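Local coordinates for protein Gp26 (Listeria phage P40, PDB 4JZ5) that probably cleaves the glycan strands of Listeria peptidoglycan as the family 25 glycosyl hydrolase domain of a phage endolysin, at residues 186-198 with 207-220. Sequence-based numbering, arbitrary orientation.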
loop_
_atom_site.group_PDB
_atom_site.type_symbol
_atom_site.label_atom_id
_atom_site.label_comp_id
_atom_site.label_asym_id
_atom_site.label_seq_id
_atom_site.Cartn_x
_atom_site.Cartn_y
_atom_site.Cartn_z
ATOM N N SER A 186 6.556 17.179 0.074
ATOM C CA SER A 186 7.101 18.262 0.872
ATOM C C SER A 186 7.605 17.784 2.229
ATOM O O SER A 186 8.120 18.580 3.009
ATOM C CB SER A 186 6.036 19.329 1.074
ATOM O OG SER A 186 5.034 18.875 1.964
ATOM N N ILE A 187 7.427 16.495 2.508
ATOM C CA ILE A 187 7.851 15.876 3.753
ATOM C C ILE A 187 8.729 14.681 3.430
ATOM O O ILE A 187 8.697 14.174 2.319
ATOM C CB ILE A 187 6.638 15.415 4.610
ATOM C CG1 ILE A 187 5.793 14.381 3.858
ATOM C CG2 ILE A 187 5.796 16.613 5.024
ATOM C CD1 ILE A 187 4.595 13.885 4.643
ATOM N N PRO A 188 9.518 14.217 4.395
ATOM C CA PRO A 188 10.335 13.030 4.128
ATOM C C PRO A 188 9.480 11.813 3.818
ATOM O O PRO A 188 8.376 11.652 4.359
ATOM C CB PRO A 188 11.084 12.813 5.438
ATOM C CG PRO A 188 11.098 14.153 6.086
ATOM C CD PRO A 188 9.823 14.818 5.700
ATOM N N TYR A 189 9.992 10.957 2.949
ATOM C CA TYR A 189 9.286 9.740 2.588
ATOM C C TYR A 189 10.247 8.569 2.548
ATOM O O TYR A 189 11.454 8.736 2.369
ATOM C CB TYR A 189 8.616 9.888 1.216
ATOM C CG TYR A 189 9.600 9.980 0.058
ATOM C CD1 TYR A 189 10.139 8.843 -0.520
ATOM C CD2 TYR A 189 9.989 11.211 -0.452
ATOM C CE1 TYR A 189 11.040 8.915 -1.556
ATOM C CE2 TYR A 189 10.899 11.295 -1.494
ATOM C CZ TYR A 189 11.406 10.146 -2.050
ATOM O OH TYR A 189 12.312 10.222 -3.085
ATOM N N ASP A 190 9.693 7.371 2.705
ATOM C CA ASP A 190 10.411 6.137 2.416
ATOM C C ASP A 190 10.039 5.615 1.018
ATOM O O ASP A 190 10.919 5.257 0.225
ATOM C CB ASP A 190 10.111 5.077 3.473
ATOM C CG ASP A 190 10.579 5.471 4.856
ATOM O OD1 ASP A 190 11.669 6.064 4.957
ATOM O OD2 ASP A 190 9.833 5.211 5.821
ATOM N N LEU A 191 8.745 5.568 0.740
ATOM C CA LEU A 191 8.233 5.191 -0.576
ATOM C C LEU A 191 7.408 6.370 -1.097
ATOM O O LEU A 191 6.557 6.879 -0.380
ATOM C CB LEU A 191 7.365 3.946 -0.437
ATOM C CG LEU A 191 6.805 3.314 -1.715
ATOM C CD1 LEU A 191 7.905 2.826 -2.645
ATOM C CD2 LEU A 191 5.865 2.160 -1.364
ATOM N N TRP A 192 7.683 6.821 -2.324
ATOM C CA TRP A 192 7.029 7.989 -2.924
ATOM C C TRP A 192 6.142 7.525 -4.064
ATOM O O TRP A 192 6.630 6.953 -5.037
ATOM C CB TRP A 192 8.098 8.946 -3.434
ATOM C CG TRP A 192 7.665 10.075 -4.331
ATOM C CD1 TRP A 192 6.466 10.717 -4.386
ATOM C CD2 TRP A 192 8.499 10.695 -5.297
ATOM N NE1 TRP A 192 6.504 11.706 -5.359
ATOM C CE2 TRP A 192 7.750 11.711 -5.927
ATOM C CE3 TRP A 192 9.812 10.477 -5.705
ATOM C CZ2 TRP A 192 8.278 12.503 -6.950
ATOM C CZ3 TRP A 192 10.335 11.266 -6.712
ATOM C CH2 TRP A 192 9.569 12.268 -7.319
ATOM N N GLN A 193 4.843 7.742 -3.913
ATOM C CA GLN A 193 3.894 7.508 -5.005
ATOM C C GLN A 193 3.854 8.762 -5.862
ATOM O O GLN A 193 3.326 9.788 -5.445
ATOM C CB GLN A 193 2.525 7.165 -4.467
ATOM C CG GLN A 193 1.606 6.564 -5.506
ATOM C CD GLN A 193 0.236 6.375 -4.931
ATOM O OE1 GLN A 193 -0.452 7.345 -4.621
ATOM N NE2 GLN A 193 -0.152 5.132 -4.708
ATOM N N TYR A 194 4.473 8.680 -7.039
ATOM C CA TYR A 194 4.759 9.874 -7.817
ATOM C C TYR A 194 3.786 10.139 -8.962
ATOM O O TYR A 194 3.792 11.221 -9.544
ATOM C CB TYR A 194 6.199 9.863 -8.324
ATOM C CG TYR A 194 6.586 8.723 -9.240
ATOM C CD1 TYR A 194 6.261 8.751 -10.586
ATOM C CD2 TYR A 194 7.320 7.642 -8.766
ATOM C CE1 TYR A 194 6.634 7.736 -11.419
ATOM C CE2 TYR A 194 7.707 6.623 -9.607
ATOM C CZ TYR A 194 7.374 6.678 -10.935
ATOM O OH TYR A 194 7.777 5.651 -11.759
ATOM N N THR A 195 2.942 9.167 -9.287
ATOM C CA THR A 195 1.916 9.361 -10.296
ATOM C C THR A 195 0.808 8.341 -10.111
ATOM O O THR A 195 1.048 7.252 -9.564
ATOM C CB THR A 195 2.507 9.240 -11.734
ATOM O OG1 THR A 195 1.538 9.623 -12.711
ATOM C CG2 THR A 195 2.979 7.832 -12.036
ATOM N N SER A 196 -0.386 8.703 -10.571
ATOM C CA SER A 196 -1.507 7.780 -10.676
ATOM C C SER A 196 -1.752 7.391 -12.133
ATOM O O SER A 196 -2.696 6.646 -12.420
ATOM C CB SER A 196 -2.775 8.404 -10.098
ATOM O OG SER A 196 -3.268 9.472 -10.907
ATOM N N LYS A 197 -0.905 7.871 -13.044
ATOM C CA LYS A 197 -1.145 7.709 -14.477
ATOM C C LYS A 197 0.030 7.030 -15.158
ATOM O O LYS A 197 0.358 7.325 -16.309
ATOM C CB LYS A 197 -1.418 9.069 -15.129
ATOM C CG LYS A 197 -2.589 9.806 -14.532
ATOM C CD LYS A 197 -3.887 9.045 -14.629
ATOM C CE LYS A 197 -5.040 9.903 -14.108
ATOM N NZ LYS A 197 -6.346 9.195 -14.122
ATOM N N GLY A 198 0.647 6.094 -14.448
ATOM C CA GLY A 198 1.711 5.315 -15.034
ATOM C C GLY A 198 1.266 4.522 -16.241
ATOM O O GLY A 198 0.092 4.141 -16.367
ATOM N N VAL A 207 -1.767 3.149 -13.917
ATOM C CA VAL A 207 -1.324 2.498 -12.713
ATOM C C VAL A 207 -0.510 3.469 -11.874
ATOM O O VAL A 207 0.249 4.299 -12.359
ATOM C CB VAL A 207 -0.550 1.197 -13.028
ATOM C CG1 VAL A 207 0.737 1.479 -13.753
ATOM C CG2 VAL A 207 -0.316 0.383 -11.753
ATOM N N ASP A 208 -0.679 3.334 -10.563
ATOM C CA ASP A 208 0.124 4.063 -9.592
ATOM C C ASP A 208 1.556 3.565 -9.601
ATOM O O ASP A 208 1.810 2.346 -9.478
ATOM C CB ASP A 208 -0.401 3.839 -8.171
ATOM C CG ASP A 208 -1.751 4.463 -7.900
ATOM O OD1 ASP A 208 -2.231 5.337 -8.643
ATOM O OD2 ASP A 208 -2.359 4.070 -6.856
ATOM N N MET A 209 2.498 4.497 -9.700
ATOM C CA MET A 209 3.919 4.175 -9.691
ATOM C C MET A 209 4.601 4.853 -8.532
ATOM O O MET A 209 4.248 5.967 -8.138
ATOM C CB MET A 209 4.565 4.577 -11.002
ATOM C CG MET A 209 4.023 3.758 -12.152
ATOM S SD MET A 209 4.796 4.140 -13.726
ATOM C CE MET A 209 6.367 3.315 -13.651
ATOM N N ASN A 210 5.591 4.150 -7.991
ATOM C CA ASN A 210 6.277 4.538 -6.775
ATOM C C ASN A 210 7.771 4.311 -6.944
ATOM O O ASN A 210 8.199 3.448 -7.712
ATOM C CB ASN A 210 5.819 3.710 -5.554
ATOM C CG ASN A 210 4.316 3.675 -5.369
ATOM O OD1 ASN A 210 3.763 4.447 -4.610
ATOM N ND2 ASN A 210 3.658 2.747 -6.043
ATOM N N THR A 211 8.564 5.061 -6.181
ATOM C CA THR A 211 9.994 4.822 -6.138
ATOM C C THR A 211 10.515 4.981 -4.711
ATOM O O THR A 211 9.840 5.538 -3.852
ATOM C CB THR A 211 10.771 5.730 -7.137
ATOM O OG1 THR A 211 12.109 5.250 -7.272
ATOM C CG2 THR A 211 10.799 7.175 -6.688
ATOM N N CYS A 212 11.717 4.462 -4.492
ATOM C CA CYS A 212 12.344 4.441 -3.183
ATOM C C CYS A 212 13.795 4.055 -3.367
ATOM O O CYS A 212 14.219 3.664 -4.459
ATOM C CB CYS A 212 11.648 3.442 -2.250
ATOM S SG CYS A 212 11.639 1.719 -2.849
ATOM N N SER A 213 14.567 4.176 -2.296
ATOM C CA SER A 213 15.960 3.736 -2.294
ATOM C C SER A 213 16.038 2.226 -2.343
ATOM O O SER A 213 15.088 1.519 -2.026
ATOM C CB SER A 213 16.663 4.217 -1.035
ATOM O OG SER A 213 16.143 3.516 0.079
ATOM N N SER A 214 17.205 1.718 -2.696
ATOM C CA SER A 214 17.420 0.285 -2.633
ATOM C C SER A 214 17.242 -0.267 -1.207
ATOM O O SER A 214 16.717 -1.373 -1.042
ATOM C CB SER A 214 18.776 -0.060 -3.236
ATOM O OG SER A 214 18.717 0.208 -4.633
ATOM N N ASP A 215 17.648 0.492 -0.196
ATOM C CA ASP A 215 17.465 0.046 1.182
ATOM C C ASP A 215 15.982 -0.126 1.519
ATOM O O ASP A 215 15.602 -1.096 2.185
ATOM C CB ASP A 215 18.111 1.016 2.170
ATOM C CG ASP A 215 18.010 0.529 3.595
ATOM O OD1 ASP A 215 18.430 -0.620 3.854
ATOM O OD2 ASP A 215 17.499 1.282 4.449
ATOM N N ILE A 216 15.141 0.800 1.069
ATOM C CA ILE A 216 13.719 0.683 1.344
ATOM C C ILE A 216 13.103 -0.468 0.544
ATOM O O ILE A 216 12.227 -1.176 1.045
ATOM C CB ILE A 216 12.975 2.006 1.087
ATOM C CG1 ILE A 216 13.377 3.047 2.136
ATOM C CG2 ILE A 216 11.476 1.791 1.062
ATOM C CD1 ILE A 216 13.103 2.648 3.565
ATOM N N LEU A 217 13.578 -0.709 -0.673
ATOM C CA LEU A 217 13.083 -1.855 -1.424
ATOM C C LEU A 217 13.387 -3.151 -0.672
ATOM O O LEU A 217 12.535 -4.048 -0.575
ATOM C CB LEU A 217 13.675 -1.870 -2.831
ATOM C CG LEU A 217 13.233 -3.059 -3.684
ATOM C CD1 LEU A 217 11.728 -3.114 -3.859
ATOM C CD2 LEU A 217 13.920 -3.046 -5.048
ATOM N N ASN A 218 14.599 -3.252 -0.139
ATOM C CA ASN A 218 14.970 -4.405 0.668
ATOM C C ASN A 218 14.040 -4.559 1.868
ATOM O O ASN A 218 13.583 -5.652 2.178
ATOM C CB ASN A 218 16.420 -4.271 1.124
ATOM C CG ASN A 218 16.873 -5.435 1.980
ATOM O OD1 ASN A 218 17.025 -5.304 3.194
ATOM N ND2 ASN A 218 17.087 -6.582 1.351
ATOM N N LYS A 219 13.730 -3.443 2.514
ATOM C CA LYS A 219 12.835 -3.451 3.668
ATOM C C LYS A 219 11.437 -3.938 3.283
ATOM O O LYS A 219 10.827 -4.754 3.986
ATOM C CB LYS A 219 12.770 -2.065 4.307
ATOM C CG LYS A 219 11.933 -2.015 5.556
ATOM C CD LYS A 219 12.102 -0.716 6.320
ATOM C CE LYS A 219 11.254 -0.720 7.574
ATOM N NZ LYS A 219 11.429 0.519 8.371
ATOM N N LEU A 220 10.926 -3.446 2.167
ATOM C CA LEU A 220 9.621 -3.878 1.685
ATOM C C LEU A 220 9.583 -5.385 1.513
ATOM O O LEU A 220 8.582 -6.039 1.830
ATOM C CB LEU A 220 9.302 -3.218 0.350
ATOM C CG LEU A 220 8.871 -1.757 0.430
ATOM C CD1 LEU A 220 8.893 -1.150 -0.943
ATOM C CD2 LEU A 220 7.482 -1.612 1.029
HETATM O O HOH W 1 13.515 5.849 -0.190
HETATM O O HOH W 2 11.426 2.838 6.720
HETATM O O HOH W 3 -3.906 4.631 -10.909
#
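The ring of Y194 lies against the backbone of M209 where strands 191-195 and 207-211 pair antiparallel, a junction that helps close the barrel-like sheet of this family 25 hydrolase between strands 169-172 and 25-28. Two beta bulges interrupt the ladder, one between Q193 and T195, the other between T195 and G198. With CG between its own N and carbonyl carbon (chi1 61°), the Y194 ring folds back across the partner strand: M209 O sits over one face, offset toward the rim, while T211 N approaches the edge. The same M209 O accepts from Y194 N at 2.9 Å. On that same ring face the M209 side chain crosses the phenol end obliquely, its CB 3.5 Å from Y194 CZ, and its SD reaches G198 CA at 3.6 Å. On the sheet face carrying M209, T211 runs beside W192, CG2 3.6 Å from W192 CE3. On the other sheet face Q193 and N210 point the same way, amide planes 43° apart; N210 OD1, held by W170, comes 3.0 Å from Q193 CB. The buried Q193 amide bonds to Y150 and Y174 through OE1 and to D27 through NE2. Beyond the strands, I216 CD1 packs against D190 CB, and a water joins D190 O (2.7 Å) to S213 N (2.9 Å).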